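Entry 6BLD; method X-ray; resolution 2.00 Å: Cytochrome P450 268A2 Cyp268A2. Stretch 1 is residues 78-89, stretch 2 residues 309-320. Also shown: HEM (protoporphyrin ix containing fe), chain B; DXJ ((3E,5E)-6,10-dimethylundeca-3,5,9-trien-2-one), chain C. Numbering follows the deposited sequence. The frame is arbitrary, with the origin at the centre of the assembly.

Stretch 1, residues 78-89: EVFLSGNGVLFE
Stretch 2, residues 309-320: MTFRRTAAADFE

The apolar centre of the contact between residues 78-89 and 309-320 is built around Phe80 and Phe319. Phe80 (chi1 m, chi2 -80°) turns its ring edge toward the face of the Phe319 ring (chi1 t, chi2 -90°); the centroids lie 5.0 Å apart, the planes are inclined at 70°, and Phe80 CZ comes to 3.5 Å from Phe319 CD1. This arrangement sets the slightly positive ring hydrogens of Phe80 against the pi cloud of its partner. Val79, with chi1 t, adds a methyl group to the cluster, its CG1 lying 3.7 Å from Phe319 CD2. Leu81 (m, t) packs on the other face of the strand pair, where its CD1 approaches Ala316 CB at 3.6 Å. A second apolar patch lies further along: Phe311 (chi1 -95°, between wells; chi2 -41°) brings CE1 to 4.0 Å from Val86 CG2 and 3.9 Å from Leu87 CD2. Its ring also reaches the bound groups, with CE2 3.6 Å from HEM CAD and CZ 3.8 Å from DXJ C01.

The backbones that carry these side chains run antiparallel. Residues 80-81 form a short strand against the longer strand 310-315, with Phe80 opposite Ala315 in a non-hydrogen-bonded pair (CA-CA 4.5 Å) and Leu81 opposite Thr314 in a hydrogen-bonded one (CA-CA 5.0 Å). Phe80 and Ala315 therefore share one face of the sheet, Leu81 and Thr314 the other. Thr314 is held from both its amide and its carbonyl: Leu81 N donates to Thr314 O at 2.7 Å, and Thr314 N to Leu81 O at 2.9 Å. Two residues further along each strand, Ala316 N donates to Val79 O at a short 2.5 Å.

The register is interrupted by a type I turn from Ser82 to Gly85, closed by Gly85 N to Ser82 O at 3.3 Å. Beyond it the chain returns to its partner, and Arg312 N donates to Val86 O at 2.7 Å. Gly85, at phi/psi 102/146, has no room for a CB, which would fall 2.2 Å from Arg312 NH2 and, at these backbone angles, would also be jammed against the carbonyl O of Asn84, which by itself calls for glycine.

Arg312 (chi1 p, chi2 149° between wells, chi3 t, chi4 105°) leads out to the polar edge of the contact, its guanidinium gathering backbone carbonyls. NE donates to Leu87 O at 2.9 Å, while NH1 and NH2 both donate to Asn84 O, at 3.0 and 3.2 Å. Water 2 ties the turn to the strand, accepting from Thr314 OG1 at 2.6 Å and donating to Leu81 O at 2.8 Å and Gly85 O at 2.7 Å.

Arg313 (m, m, t, chi4 -95°) is braced by NH1 donating to Arg312 O at 3.1 Å and reaches the haem, where NH2 donates to propionate oxygen O2D of HEM at 2.8 Å. Its NE donates to water 1 at 2.9 Å, and this water lies 3.0 Å from Phe80 O. Water 3 bridges the far end, accepting from Phe88 N at 2.8 Å and donating to Thr310 OG1 at 2.7 Å.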

ATOM      1  N   GLU A  78     -14.111  -9.459 -13.766  1.00 22.70           N
ATOM      2  CA  GLU A  78     -14.416  -9.848 -15.138  1.00 23.30           C
ATOM      3  C   GLU A  78     -14.831  -8.655 -15.989  1.00 21.62           C
ATOM      4  O   GLU A  78     -14.745  -8.724 -17.220  1.00 21.68           O
ATOM      5  CB  GLU A  78     -15.513 -10.913 -15.154  1.00 25.80           C
ATOM      6  CG  GLU A  78     -16.894 -10.392 -14.787  1.00 27.93           C
ATOM      7  CD  GLU A  78     -17.301 -10.758 -13.372  1.00 29.47           C
ATOM      8  OE1 GLU A  78     -18.473 -11.141 -13.173  1.00 30.97           O
ATOM      9  OE2 GLU A  78     -16.451 -10.663 -12.462  1.00 29.57           O
ATOM     10  N   VAL A  79     -15.275  -7.571 -15.363  1.00 20.42           N
ATOM     11  CA  VAL A  79     -15.598  -6.331 -16.057  1.00 20.15           C
ATOM     12  C   VAL A  79     -14.478  -5.309 -15.911  1.00 19.33           C
ATOM     13  O   VAL A  79     -14.039  -4.710 -16.894  1.00 19.94           O
ATOM     14  CB  VAL A  79     -16.941  -5.766 -15.542  1.00 20.62           C
ATOM     15  CG1 VAL A  79     -17.104  -4.310 -15.953  1.00 20.67           C
ATOM     16  CG2 VAL A  79     -18.104  -6.607 -16.050  1.00 21.66           C
ATOM     17  N   PHE A  80     -13.992  -5.106 -14.689  1.00 18.41           N
ATOM     18  CA  PHE A  80     -12.955  -4.118 -14.399  1.00 17.12           C
ATOM     19  C   PHE A  80     -11.616  -4.843 -14.309  1.00 16.55           C
ATOM     20  O   PHE A  80     -11.290  -5.453 -13.286  1.00 16.53           O
ATOM     21  CB  PHE A  80     -13.285  -3.359 -13.119  1.00 16.09           C
ATOM     22  CG  PHE A  80     -14.616  -2.663 -13.162  1.00 16.27           C
ATOM     23  CD1 PHE A  80     -14.754  -1.447 -13.812  1.00 16.42           C
ATOM     24  CD2 PHE A  80     -15.730  -3.233 -12.571  1.00 16.36           C
ATOM     25  CE1 PHE A  80     -15.979  -0.807 -13.861  1.00 16.56           C
ATOM     26  CE2 PHE A  80     -16.957  -2.598 -12.616  1.00 16.66           C
ATOM     27  CZ  PHE A  80     -17.082  -1.384 -13.262  1.00 16.71           C
ATOM     28  N   LEU A  81     -10.837  -4.762 -15.383  1.00 16.03           N
ATOM     29  CA  LEU A  81      -9.611  -5.530 -15.522  1.00 15.88           C
ATOM     30  C   LEU A  81      -8.429  -4.825 -14.870  1.00 15.50           C
ATOM     31  O   LEU A  81      -8.388  -3.597 -14.762  1.00 15.62           O
ATOM     32  CB  LEU A  81      -9.294  -5.775 -16.998  1.00 16.27           C
ATOM     33  CG  LEU A  81     -10.438  -6.243 -17.893  1.00 16.94           C
ATOM     34  CD1 LEU A  81      -9.970  -6.291 -19.338  1.00 17.32           C
ATOM     35  CD2 LEU A  81     -10.940  -7.602 -17.442  1.00 17.62           C
ATOM     36  N   SER A  82      -7.456  -5.628 -14.443  1.00 15.32           N
ATOM     37  CA  SER A  82      -6.182  -5.131 -13.946  1.00 14.96           C
ATOM     38  C   SER A  82      -5.055  -5.279 -14.960  1.00 15.25           C
ATOM     39  O   SER A  82      -3.993  -4.675 -14.775  1.00 15.23           O
ATOM     40  CB  SER A  82      -5.796  -5.860 -12.651  1.00 14.54           C
ATOM     41  OG  SER A  82      -6.657  -5.506 -11.582  1.00 14.75           O
ATOM     42  N   GLY A  83      -5.264  -6.054 -16.024  1.00 15.98           N
ATOM     43  CA  GLY A  83      -4.227  -6.350 -16.995  1.00 16.78           C
ATOM     44  C   GLY A  83      -3.841  -5.210 -17.910  1.00 17.36           C
ATOM     45  O   GLY A  83      -2.925  -5.376 -18.721  1.00 17.91           O
ATOM     46  N   ASN A  84      -4.508  -4.060 -17.814  1.00 17.62           N
ATOM     47  CA  ASN A  84      -4.154  -2.880 -18.592  1.00 18.70           C
ATOM     48  C   ASN A  84      -3.591  -1.772 -17.707  1.00 17.91           C
ATOM     49  O   ASN A  84      -3.668  -0.592 -18.054  1.00 18.07           O
ATOM     50  CB  ASN A  84      -5.361  -2.373 -19.380  1.00 19.83           C
ATOM     51  CG  ASN A  84      -5.965  -3.438 -20.273  1.00 21.81           C
ATOM     52  OD1 ASN A  84      -7.106  -3.854 -20.075  1.00 22.86           O
ATOM     53  ND2 ASN A  84      -5.201  -3.885 -21.263  1.00 22.46           N
ATOM     54  N   GLY A  85      -3.026  -2.139 -16.569  1.00 17.89           N
ATOM     55  CA  GLY A  85      -2.489  -1.174 -15.631  1.00 17.70           C
ATOM     56  C   GLY A  85      -3.422  -0.941 -14.457  1.00 12.88           C
ATOM     57  O   GLY A  85      -4.652  -0.973 -14.585  1.00 13.00           O
ATOM     58  N   VAL A  86      -2.828  -0.702 -13.286  1.00 12.61           N
ATOM     59  CA  VAL A  86      -3.584  -0.495 -12.057  1.00 13.35           C
ATOM     60  C   VAL A  86      -3.236   0.810 -11.358  1.00 13.09           C
ATOM     61  O   VAL A  86      -3.868   1.145 -10.355  1.00 12.18           O
ATOM     62  CB  VAL A  86      -3.406  -1.679 -11.082  1.00 13.52           C
ATOM     63  CG1 VAL A  86      -3.935  -2.959 -11.702  1.00 12.70           C
ATOM     64  CG2 VAL A  86      -1.944  -1.830 -10.683  1.00 12.35           C
ATOM     65  N   LEU A  87      -2.261   1.565 -11.855  1.00 12.85           N
ATOM     66  CA  LEU A  87      -1.842   2.798 -11.204  1.00 12.91           C
ATOM     67  C   LEU A  87      -2.697   3.973 -11.665  1.00 13.48           C
ATOM     68  O   LEU A  87      -3.104   4.048 -12.829  1.00 14.20           O
ATOM     69  CB  LEU A  87      -0.364   3.077 -11.481  1.00 13.04           C
ATOM     70  CG  LEU A  87       0.623   2.152 -10.761  1.00 13.22           C
ATOM     71  CD1 LEU A  87       2.034   2.723 -10.796  1.00 13.02           C
ATOM     72  CD2 LEU A  87       0.184   1.890  -9.327  1.00 13.46           C
ATOM     73  N   PHE A  88      -2.969   4.888 -10.731  1.00 13.69           N
ATOM     74  CA  PHE A  88      -3.770   6.075 -11.022  1.00 14.57           C
ATOM     75  C   PHE A  88      -3.072   6.965 -12.045  1.00 15.22           C
ATOM     76  O   PHE A  88      -3.635   7.291 -13.098  1.00 15.55           O
ATOM     77  CB  PHE A  88      -4.035   6.834  -9.717  1.00 14.94           C
ATOM     78  CG  PHE A  88      -4.893   8.064  -9.870  1.00 15.83           C
ATOM     79  CD1 PHE A  88      -5.807   8.179 -10.906  1.00 16.36           C
ATOM     80  CD2 PHE A  88      -4.794   9.102  -8.956  1.00 16.15           C
ATOM     81  CE1 PHE A  88      -6.591   9.310 -11.034  1.00 16.74           C
ATOM     82  CE2 PHE A  88      -5.578  10.233  -9.076  1.00 16.58           C
ATOM     83  CZ  PHE A  88      -6.478  10.337 -10.117  1.00 16.89           C
ATOM     84  N   GLU A  89      -1.843   7.368 -11.747  1.00 15.22           N
ATOM     85  CA  GLU A  89      -1.074   8.211 -12.648  1.00 15.63           C
ATOM     86  C   GLU A  89      -0.496   7.388 -13.793  1.00 15.69           C
ATOM     87  O   GLU A  89      -0.163   6.210 -13.636  1.00 15.09           O
ATOM     88  CB  GLU A  89       0.052   8.909 -11.881  1.00 15.63           C
ATOM     89  CG  GLU A  89       0.810   9.949 -12.680  1.00 16.28           C
ATOM     90  CD  GLU A  89       1.879  10.632 -11.857  1.00 16.95           C
ATOM     91  OE1 GLU A  89       1.689  10.767 -10.629  1.00 17.02           O
ATOM     92  OE2 GLU A  89       2.912  11.031 -12.434  1.00 17.52           O
ATOM     93  N   MET A 309      -3.894   4.818  -1.362  1.00 14.07           N
ATOM     94  CA  MET A 309      -5.004   5.726  -1.615  1.00 14.30           C
ATOM     95  C   MET A 309      -5.743   5.406  -2.906  1.00 14.03           C
ATOM     96  O   MET A 309      -6.969   5.560  -2.969  1.00 14.10           O
ATOM     97  CB  MET A 309      -4.507   7.172  -1.661  1.00 14.27           C
ATOM     98  CG  MET A 309      -3.942   7.680  -0.351  1.00 13.93           C
ATOM     99  SD  MET A 309      -3.532   9.430  -0.431  1.00 14.39           S
ATOM    100  CE  MET A 309      -2.335   9.445  -1.768  1.00 13.36           C
ATOM    101  N   THR A 310      -5.031   4.972  -3.946  1.00 13.98           N
ATOM    102  CA  THR A 310      -5.647   4.776  -5.250  1.00 14.64           C
ATOM    103  C   THR A 310      -5.173   3.481  -5.890  1.00 14.42           C
ATOM    104  O   THR A 310      -4.010   3.089  -5.751  1.00 13.81           O
ATOM    105  CB  THR A 310      -5.341   5.938  -6.208  1.00 15.14           C
ATOM    106  OG1 THR A 310      -3.922   6.074  -6.362  1.00 12.36           O
ATOM    107  CG2 THR A 310      -5.927   7.243  -5.688  1.00 12.76           C
ATOM    108  N   PHE A 311      -6.098   2.825  -6.583  1.00 13.94           N
ATOM    109  CA  PHE A 311      -5.807   1.772  -7.540  1.00 13.88           C
ATOM    110  C   PHE A 311      -6.876   1.861  -8.617  1.00 13.85           C
ATOM    111  O   PHE A 311      -8.020   2.226  -8.337  1.00 14.15           O
ATOM    112  CB  PHE A 311      -5.792   0.377  -6.900  1.00 13.56           C
ATOM    113  CG  PHE A 311      -4.422  -0.098  -6.500  1.00 13.29           C
ATOM    114  CD1 PHE A 311      -3.325   0.128  -7.318  1.00 13.64           C
ATOM    115  CD2 PHE A 311      -4.233  -0.773  -5.305  1.00 13.13           C
ATOM    116  CE1 PHE A 311      -2.062  -0.312  -6.946  1.00 12.93           C
ATOM    117  CE2 PHE A 311      -2.975  -1.215  -4.929  1.00 13.16           C
ATOM    118  CZ  PHE A 311      -1.889  -0.983  -5.751  1.00 12.72           C
ATOM    119  N   ARG A 312      -6.499   1.548  -9.848  1.00 13.93           N
ATOM    120  CA  ARG A 312      -7.409   1.732 -10.967  1.00 14.46           C
ATOM    121  C   ARG A 312      -7.648   0.413 -11.687  1.00 14.23           C
ATOM    122  O   ARG A 312      -6.938  -0.576 -11.489  1.00 14.18           O
ATOM    123  CB  ARG A 312      -6.873   2.785 -11.946  1.00 15.56           C
ATOM    124  CG  ARG A 312      -5.872   2.241 -12.939  1.00 17.66           C
ATOM    125  CD  ARG A 312      -5.934   2.981 -14.262  1.00 19.14           C
ATOM    126  NE  ARG A 312      -4.648   2.919 -14.948  1.00 19.93           N
ATOM    127  CZ  ARG A 312      -4.395   2.149 -15.999  1.00 20.23           C
ATOM    128  NH1 ARG A 312      -5.343   1.372 -16.504  1.00 20.43           N
ATOM    129  NH2 ARG A 312      -3.191   2.160 -16.550  1.00 20.91           N
ATOM    130  N   ARG A 313      -8.682   0.415 -12.524  1.00 14.25           N
ATOM    131  CA  ARG A 313      -9.025  -0.715 -13.371  1.00 15.12           C
ATOM    132  C   ARG A 313      -9.395  -0.189 -14.751  1.00 15.47           C
ATOM    133  O   ARG A 313      -9.580   1.016 -14.950  1.00 13.80           O
ATOM    134  CB  ARG A 313     -10.181  -1.541 -12.785  1.00 15.88           C
ATOM    135  CG  ARG A 313      -9.947  -2.065 -11.373  1.00 15.99           C
ATOM    136  CD  ARG A 313      -9.044  -3.286 -11.380  1.00 16.20           C
ATOM    137  NE  ARG A 313      -9.002  -3.955 -10.083  1.00 13.39           N
ATOM    138  CZ  ARG A 313      -8.068  -3.737  -9.163  1.00 14.36           C
ATOM    139  NH1 ARG A 313      -7.101  -2.860  -9.392  1.00 14.16           N
ATOM    140  NH2 ARG A 313      -8.103  -4.395  -8.009  1.00 13.14           N
ATOM    141  N   THR A 314      -9.497  -1.107 -15.710  1.00 15.69           N
ATOM    142  CA  THR A 314      -9.946  -0.796 -17.061  1.00 15.91           C
ATOM    143  C   THR A 314     -11.190  -1.619 -17.365  1.00 16.56           C
ATOM    144  O   THR A 314     -11.188  -2.842 -17.188  1.00 16.30           O
ATOM    145  CB  THR A 314      -8.854  -1.084 -18.098  1.00 16.26           C
ATOM    146  OG1 THR A 314      -7.618  -0.500 -17.672  1.00 16.13           O
ATOM    147  CG2 THR A 314      -9.238  -0.503 -19.450  1.00 16.66           C
ATOM    148  N   ALA A 315     -12.248  -0.951 -17.817  1.00 17.29           N
ATOM    149  CA  ALA A 315     -13.503  -1.636 -18.093  1.00 17.98           C
ATOM    150  C   ALA A 315     -13.374  -2.488 -19.350  1.00 18.55           C
ATOM    151  O   ALA A 315     -12.931  -2.008 -20.396  1.00 18.58           O
ATOM    152  CB  ALA A 315     -14.640  -0.628 -18.248  1.00 18.25           C
ATOM    153  N   ALA A 316     -13.756  -3.761 -19.240  1.00 19.31           N
ATOM    154  CA  ALA A 316     -13.763  -4.646 -20.397  1.00 20.91           C
ATOM    155  C   ALA A 316     -15.059  -4.552 -21.188  1.00 22.38           C
ATOM    156  O   ALA A 316     -15.087  -4.946 -22.358  1.00 22.82           O
ATOM    157  CB  ALA A 316     -13.534  -6.094 -19.960  1.00 20.90           C
ATOM    158  N   ALA A 317     -16.122  -4.042 -20.574  1.00 23.01           N
ATOM    159  CA  ALA A 317     -17.411  -3.902 -21.230  1.00 24.30           C
ATOM    160  C   ALA A 317     -18.160  -2.753 -20.572  1.00 24.32           C
ATOM    161  O   ALA A 317     -17.768  -2.253 -19.514  1.00 23.43           O
ATOM    162  CB  ALA A 317     -18.221  -5.200 -21.156  1.00 25.12           C
ATOM    163  N   ASP A 318     -19.246  -2.334 -21.217  1.00 25.38           N
ATOM    164  CA  ASP A 318     -20.085  -1.286 -20.653  1.00 25.92           C
ATOM    165  C   ASP A 318     -20.681  -1.746 -19.330  1.00 25.43           C
ATOM    166  O   ASP A 318     -21.189  -2.866 -19.220  1.00 25.62           O
ATOM    167  CB  ASP A 318     -21.192  -0.908 -21.637  1.00 27.63           C
ATOM    168  CG  ASP A 318     -20.660  -0.218 -22.878  1.00 28.40           C
ATOM    169  OD1 ASP A 318     -19.432   0.005 -22.959  1.00 27.98           O
ATOM    170  OD2 ASP A 318     -21.470   0.102 -23.772  1.00 29.57           O
ATOM    171  N   PHE A 319     -20.614  -0.880 -18.321  1.00 24.85           N
ATOM    172  CA  PHE A 319     -21.076  -1.224 -16.984  1.00 24.67           C
ATOM    173  C   PHE A 319     -21.719  -0.010 -16.332  1.00 24.10           C
ATOM    174  O   PHE A 319     -21.153   1.087 -16.355  1.00 23.81           O
ATOM    175  CB  PHE A 319     -19.922  -1.737 -16.116  1.00 24.58           C
ATOM    176  CG  PHE A 319     -20.367  -2.415 -14.852  1.00 25.44           C
ATOM    177  CD1 PHE A 319     -20.550  -1.689 -13.687  1.00 25.45           C
ATOM    178  CD2 PHE A 319     -20.605  -3.779 -14.830  1.00 26.14           C
ATOM    179  CE1 PHE A 319     -20.959  -2.311 -12.523  1.00 25.63           C
ATOM    180  CE2 PHE A 319     -21.014  -4.407 -13.668  1.00 26.26           C
ATOM    181  CZ  PHE A 319     -21.191  -3.672 -12.514  1.00 25.95           C
ATOM    182  N   GLU A 320     -22.890  -0.219 -15.741  1.00 24.04           N
ATOM    183  CA  GLU A 320     -23.621   0.838 -15.055  1.00 24.45           C
ATOM    184  C   GLU A 320     -23.212   0.862 -13.586  1.00 23.21           C
ATOM    185  O   GLU A 320     -23.397  -0.126 -12.869  1.00 23.11           O
ATOM    186  CB  GLU A 320     -25.125   0.614 -15.198  1.00 26.61           C
ATOM    187  CG  GLU A 320     -25.987   1.638 -14.493  1.00 28.12           C
ATOM    188  CD  GLU A 320     -27.444   1.515 -14.883  1.00 30.15           C
ATOM    189  OE1 GLU A 320     -28.134   0.627 -14.337  1.00 31.04           O
ATOM    190  OE2 GLU A 320     -27.895   2.296 -15.743  1.00 30.90           O
TER
HETATM  191  CHA HEM B 501      -2.264  -6.139  -2.859  1.00 15.32           C
HETATM  192  CHB HEM B 501       1.732  -7.782  -0.645  1.00 17.85           C
HETATM  193  CHC HEM B 501       0.670  -5.100   3.263  1.00 18.15           C
HETATM  194  CHD HEM B 501      -2.786  -2.863   0.673  1.00 16.18           C
HETATM  195  C1A HEM B 501      -1.097  -6.828  -2.603  1.00 15.96           C
HETATM  196  C2A HEM B 501      -0.435  -7.761  -3.494  1.00 15.91           C
HETATM  197  C3A HEM B 501       0.662  -8.214  -2.884  1.00 16.82           C
HETATM  198  C4A HEM B 501       0.744  -7.583  -1.582  1.00 17.04           C
HETATM  199  CMA HEM B 501       1.669  -9.232  -3.463  1.00 16.78           C
HETATM  200  CAA HEM B 501      -0.926  -8.168  -4.900  1.00 15.36           C
HETATM  201  CBA HEM B 501      -1.982  -9.259  -4.748  1.00 14.90           C
HETATM  202  CGA HEM B 501      -2.620  -9.551  -6.081  1.00 14.65           C
HETATM  203  O1A HEM B 501      -3.244 -10.635  -6.222  1.00 14.60           O
HETATM  204  O2A HEM B 501      -2.499  -8.706  -7.006  1.00 14.41           O
HETATM  205  C1B HEM B 501       1.761  -7.254   0.627  1.00 18.06           C
HETATM  206  C2B HEM B 501       2.679  -7.633   1.677  1.00 18.76           C
HETATM  207  C3B HEM B 501       2.403  -6.912   2.762  1.00 19.08           C
HETATM  208  C4B HEM B 501       1.288  -6.027   2.444  1.00 18.16           C
HETATM  209  CMB HEM B 501       3.791  -8.700   1.573  1.00 18.98           C
HETATM  210  CAB HEM B 501       3.197  -7.061   4.081  1.00 20.16           C
HETATM  211  CBB HEM B 501       2.860  -6.431   5.206  1.00 20.97           C
HETATM  212  C1C HEM B 501      -0.368  -4.260   2.905  1.00 17.57           C
HETATM  213  C2C HEM B 501      -1.031  -3.297   3.766  1.00 17.80           C
HETATM  214  C3C HEM B 501      -1.980  -2.677   3.037  1.00 17.49           C
HETATM  215  C4C HEM B 501      -1.955  -3.238   1.706  1.00 16.79           C
HETATM  216  CMC HEM B 501      -0.646  -3.063   5.246  1.00 17.95           C
HETATM  217  CAC HEM B 501      -2.992  -1.578   3.437  1.00 17.88           C
HETATM  218  CBC HEM B 501      -3.218  -1.199   4.698  1.00 19.27           C
HETATM  219  C1D HEM B 501      -2.969  -3.555  -0.503  1.00 15.61           C
HETATM  220  C2D HEM B 501      -3.942  -3.257  -1.533  1.00 14.45           C
HETATM  221  C3D HEM B 501      -3.800  -4.158  -2.512  1.00 14.23           C
HETATM  222  C4D HEM B 501      -2.731  -5.065  -2.134  1.00 15.10           C
HETATM  223  CMD HEM B 501      -4.955  -2.092  -1.491  1.00 13.82           C
HETATM  224  CAD HEM B 501      -4.631  -4.231  -3.813  1.00 13.19           C
HETATM  225  CBD HEM B 501      -5.981  -4.876  -3.507  1.00 13.27           C
HETATM  226  CGD HEM B 501      -6.848  -4.917  -4.740  1.00 14.07           C
HETATM  227  O1D HEM B 501      -8.016  -5.373  -4.632  1.00 15.33           O
HETATM  228  O2D HEM B 501      -6.378  -4.494  -5.826  1.00 12.84           O
HETATM  229  NA  HEM B 501      -0.346  -6.744  -1.444  1.00 17.15           N
HETATM  230  NB  HEM B 501       0.927  -6.272   1.130  1.00 18.41           N
HETATM  231  NC  HEM B 501      -0.960  -4.195   1.658  1.00 17.67           N
HETATM  232  ND  HEM B 501      -2.250  -4.663  -0.903  1.00 16.35           N
HETATM  233 FE   HEM B 501      -0.815  -5.621   0.205  1.00 17.15          FE
HETATM  234  C10 DXJ C 502       5.592   0.490  -8.312  1.00 13.73           C
HETATM  235  C13 DXJ C 502       7.198   3.484 -10.079  1.00 14.75           C
HETATM  236  C01 DXJ C 502      -0.205  -2.636  -2.835  1.00 13.92           C
HETATM  237  C02 DXJ C 502       1.025  -1.923  -3.391  1.00 13.73           C
HETATM  238  C03 DXJ C 502       1.621  -2.395  -4.467  1.00 13.46           C
HETATM  239  C04 DXJ C 502       1.554  -0.667  -2.700  1.00 14.43           C
HETATM  240  C05 DXJ C 502       2.852  -1.700  -5.046  1.00 13.21           C
HETATM  241  C06 DXJ C 502       2.746  -1.497  -6.555  1.00 13.17           C
HETATM  242  C07 DXJ C 502       4.077  -1.120  -7.204  1.00 13.74           C
HETATM  243  C08 DXJ C 502       4.266   0.102  -7.660  1.00 13.44           C
HETATM  244  C09 DXJ C 502       5.183  -2.164  -7.329  1.00 13.91           C
HETATM  245  C11 DXJ C 502       5.679   1.623  -8.979  1.00 13.75           C
HETATM  246  C12 DXJ C 502       6.990   2.035  -9.643  1.00 14.62           C
HETATM  247  O14 DXJ C 502       7.844   1.233  -9.821  1.00 15.04           O
HETATM  248  O   HOH W   1     -11.506  -5.336 -10.338  1.00 14.36           O
HETATM  249  O   HOH W   2      -6.399  -2.310 -16.219  1.00 13.73           O
HETATM  250  O   HOH W   3      -2.311   4.621  -8.042  1.00 12.14           O